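Local atomic coordinates of Molybdate/tungstate binding protein (Sporomusa ovata, PDB entry 1FR3), a protein that binds the oxyanions molybdate and tungstate, probably storing them and buffering their level in the cell. Residues Ala11-Ile16 / Asp52-Leu57. Residues are numbered along the deposited sequence; the frame is centred on the assembly and turned at random.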
ATOM      1  N   ALA A  11       5.350  19.788  -5.073  1.00  8.58           N
ATOM      2  CA  ALA A  11       4.112  20.248  -5.685  1.00  8.48           C
ATOM      3  C   ALA A  11       3.430  21.389  -4.951  1.00  8.16           C
ATOM      4  O   ALA A  11       3.920  21.882  -3.934  1.00  8.77           O
ATOM      5  CB  ALA A  11       3.165  19.043  -5.724  1.00  7.97           C
ATOM      6  N   THR A  12       2.305  21.827  -5.513  1.00  8.13           N
ATOM      7  CA  THR A  12       1.543  22.919  -4.907  1.00  8.63           C
ATOM      8  C   THR A  12       0.098  22.476  -4.707  1.00  8.08           C
ATOM      9  O   THR A  12      -0.492  21.860  -5.596  1.00  7.75           O
ATOM     10  CB  THR A  12       1.591  24.196  -5.766  1.00  9.51           C
ATOM     11  OG1 THR A  12       2.948  24.648  -5.893  1.00 11.00           O
ATOM     12  CG2 THR A  12       0.785  25.327  -5.148  1.00 10.24           C
ATOM     13  N   VAL A  13      -0.450  22.735  -3.518  1.00  8.39           N
ATOM     14  CA  VAL A  13      -1.852  22.378  -3.268  1.00  7.82           C
ATOM     15  C   VAL A  13      -2.788  23.292  -4.060  1.00  9.11           C
ATOM     16  O   VAL A  13      -2.664  24.516  -3.971  1.00  9.81           O
ATOM     17  CB  VAL A  13      -2.216  22.471  -1.776  1.00  8.68           C
ATOM     18  CG1 VAL A  13      -3.668  22.097  -1.520  1.00  8.78           C
ATOM     19  CG2 VAL A  13      -1.297  21.583  -0.943  1.00  8.71           C
ATOM     20  N   LYS A  14      -3.723  22.704  -4.786  1.00  9.15           N
ATOM     21  CA  LYS A  14      -4.714  23.461  -5.545  1.00 10.45           C
ATOM     22  C   LYS A  14      -6.039  23.520  -4.781  1.00 10.91           C
ATOM     23  O   LYS A  14      -6.618  24.597  -4.597  1.00 11.93           O
ATOM     24  CB  LYS A  14      -4.970  22.855  -6.924  1.00 11.19           C
ATOM     25  CG  LYS A  14      -3.783  22.846  -7.868  1.00 12.01           C
ATOM     26  CD  LYS A  14      -4.192  22.620  -9.313  1.00 13.55           C
ATOM     27  CE  LYS A  14      -4.729  21.218  -9.549  1.00 13.63           C
ATOM     28  NZ  LYS A  14      -5.048  20.994 -10.994  1.00 13.37           N
ATOM     29  N   GLU A  15      -6.513  22.364  -4.330  1.00 11.29           N
ATOM     30  CA  GLU A  15      -7.788  22.284  -3.628  1.00 11.88           C
ATOM     31  C   GLU A  15      -7.796  21.165  -2.597  1.00 10.66           C
ATOM     32  O   GLU A  15      -7.050  20.197  -2.700  1.00 10.07           O
ATOM     33  CB  GLU A  15      -8.926  22.072  -4.645  1.00 14.38           C
ATOM     34  CG  GLU A  15      -9.142  23.303  -5.513  1.00 17.27           C
ATOM     35  CD  GLU A  15     -10.239  23.225  -6.544  1.00 18.69           C
ATOM     36  OE1 GLU A  15     -11.375  22.838  -6.204  1.00 20.43           O
ATOM     37  OE2 GLU A  15      -9.996  23.569  -7.728  1.00 20.17           O
ATOM     38  N   ILE A  16      -8.637  21.329  -1.579  1.00  8.83           N
ATOM     39  CA  ILE A  16      -8.798  20.331  -0.540  1.00  9.55           C
ATOM     40  C   ILE A  16     -10.284  20.054  -0.309  1.00  8.97           C
ATOM     41  O   ILE A  16     -11.028  21.018  -0.096  1.00  8.87           O
ATOM     42  CB  ILE A  16      -8.180  20.766   0.804  1.00  9.41           C
ATOM     43  CG1 ILE A  16      -6.673  20.965   0.635  1.00 10.16           C
ATOM     44  CG2 ILE A  16      -8.467  19.720   1.876  1.00  9.79           C
ATOM     45  CD1 ILE A  16      -5.971  21.537   1.848  1.00 10.46           C
ATOM     46  N   ASP A  52      -0.292  26.021  -0.746  1.00 11.28           N
ATOM     47  CA  ASP A  52       0.869  25.522  -0.013  1.00 11.13           C
ATOM     48  C   ASP A  52       1.834  24.741  -0.905  1.00 10.66           C
ATOM     49  O   ASP A  52       1.420  23.949  -1.750  1.00 10.89           O
ATOM     50  CB  ASP A  52       0.466  24.597   1.136  1.00 11.43           C
ATOM     51  CG  ASP A  52       0.102  25.265   2.440  1.00 12.00           C
ATOM     52  OD1 ASP A  52       0.418  26.460   2.612  1.00 13.62           O
ATOM     53  OD2 ASP A  52      -0.500  24.588   3.299  1.00 12.17           O
ATOM     54  N   LYS A  53       3.129  24.976  -0.708  1.00 10.52           N
ATOM     55  CA  LYS A  53       4.160  24.199  -1.385  1.00 10.47           C
ATOM     56  C   LYS A  53       4.386  22.974  -0.487  1.00  9.70           C
ATOM     57  O   LYS A  53       4.630  23.140   0.709  1.00 10.88           O
ATOM     58  CB  LYS A  53       5.474  24.949  -1.556  1.00 12.19           C
ATOM     59  CG  LYS A  53       5.357  26.214  -2.387  1.00 14.56           C
ATOM     60  CD  LYS A  53       4.876  25.953  -3.801  1.00 16.74           C
ATOM     61  CE  LYS A  53       4.802  27.247  -4.600  1.00 17.78           C
ATOM     62  NZ  LYS A  53       3.911  27.102  -5.784  1.00 18.68           N
ATOM     63  N   VAL A  54       4.261  21.799  -1.068  1.00  8.65           N
ATOM     64  CA  VAL A  54       4.385  20.560  -0.311  1.00  8.47           C
ATOM     65  C   VAL A  54       5.180  19.530  -1.105  1.00  8.26           C
ATOM     66  O   VAL A  54       5.508  19.731  -2.271  1.00  8.55           O
ATOM     67  CB  VAL A  54       2.993  19.958  -0.023  1.00  8.09           C
ATOM     68  CG1 VAL A  54       2.142  20.900   0.823  1.00  8.94           C
ATOM     69  CG2 VAL A  54       2.235  19.644  -1.313  1.00  9.28           C
ATOM     70  N   THR A  55       5.487  18.417  -0.444  1.00  8.04           N
ATOM     71  CA  THR A  55       6.161  17.317  -1.126  1.00  8.51           C
ATOM     72  C   THR A  55       5.224  16.114  -1.147  1.00  7.07           C
ATOM     73  O   THR A  55       4.787  15.642  -0.093  1.00  7.93           O
ATOM     74  CB  THR A  55       7.510  16.947  -0.486  1.00  8.91           C
ATOM     75  OG1 THR A  55       8.395  18.071  -0.601  1.00 10.95           O
ATOM     76  CG2 THR A  55       8.128  15.743  -1.182  1.00  9.55           C
ATOM     77  N   ALA A  56       4.891  15.630  -2.341  1.00  6.97           N
ATOM     78  CA  ALA A  56       4.100  14.403  -2.459  1.00  6.23           C
ATOM     79  C   ALA A  56       5.117  13.266  -2.280  1.00  6.89           C
ATOM     80  O   ALA A  56       6.208  13.353  -2.864  1.00  7.60           O
ATOM     81  CB  ALA A  56       3.370  14.315  -3.775  1.00  6.90           C
ATOM     82  N   LEU A  57       4.803  12.274  -1.465  1.00  5.49           N
ATOM     83  CA  LEU A  57       5.722  11.188  -1.166  1.00  5.74           C
ATOM     84  C   LEU A  57       5.132   9.820  -1.475  1.00  5.71           C
ATOM     85  O   LEU A  57       4.038   9.497  -1.005  1.00  5.98           O
ATOM     86  CB  LEU A  57       6.085  11.245   0.326  1.00  5.99           C
ATOM     87  CG  LEU A  57       7.006  10.136   0.846  1.00  6.46           C
ATOM     88  CD1 LEU A  57       8.424  10.347   0.348  1.00  7.61           C
ATOM     89  CD2 LEU A  57       6.951  10.068   2.366  1.00  7.88           C
TER
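The pairing of strand 7-18 with strand 53-58 in the OB-like TOBE fold brings A11, T12 and V13 beside D52, just ahead of strand 53-58, and K53 and V54, its first residues. A11 and V54 are the hydrogen-bonded pair: A11 N reaches V54 O at 2.8 Å, and V54 N returns to A11 O at 2.9 Å in a nearly straight bond, 171° at the hydrogen. Two residues on, V13 N donates to D52 O over 2.8 Å, so the ladder carries on to the residue just ahead of the strand. T12 and K53 lie between these bonds as the non-hydrogen-bonded pair, and their side chains make a link of their own. The K53 chain bends at chi2 (-61°) and brings NZ to within 2.6 Å of T12 OG1, a short hydrogen bond from ammonium to hydroxyl; CD also passes close to that oxygen. OG1 lies anti to the T12 carbonyl carbon, where K53 NZ reaches it. A valine here would probably leave the K53 ammonium without this mate and its chain freer to swing away. On the face that carries A11 and V54, V54 CG1 meets CG2 of V13 at 3.9 Å, while M27 and L48 also pack on V54. D52 turns its carboxylate elsewhere, to V49 N and to K67 of the second subunit. The axes of 11-16 and 53-57 stand at 110°, K14 and E15 forming a classic beta bulge opposite V26; the pairing runs on through a backbone bond between A56 and L9, and T55 and L57 extend the sheet into that second subunit. Such strongly twisted, coiled strand pairing is characteristic of the small OB-type barrel, here assembled into a hexamer.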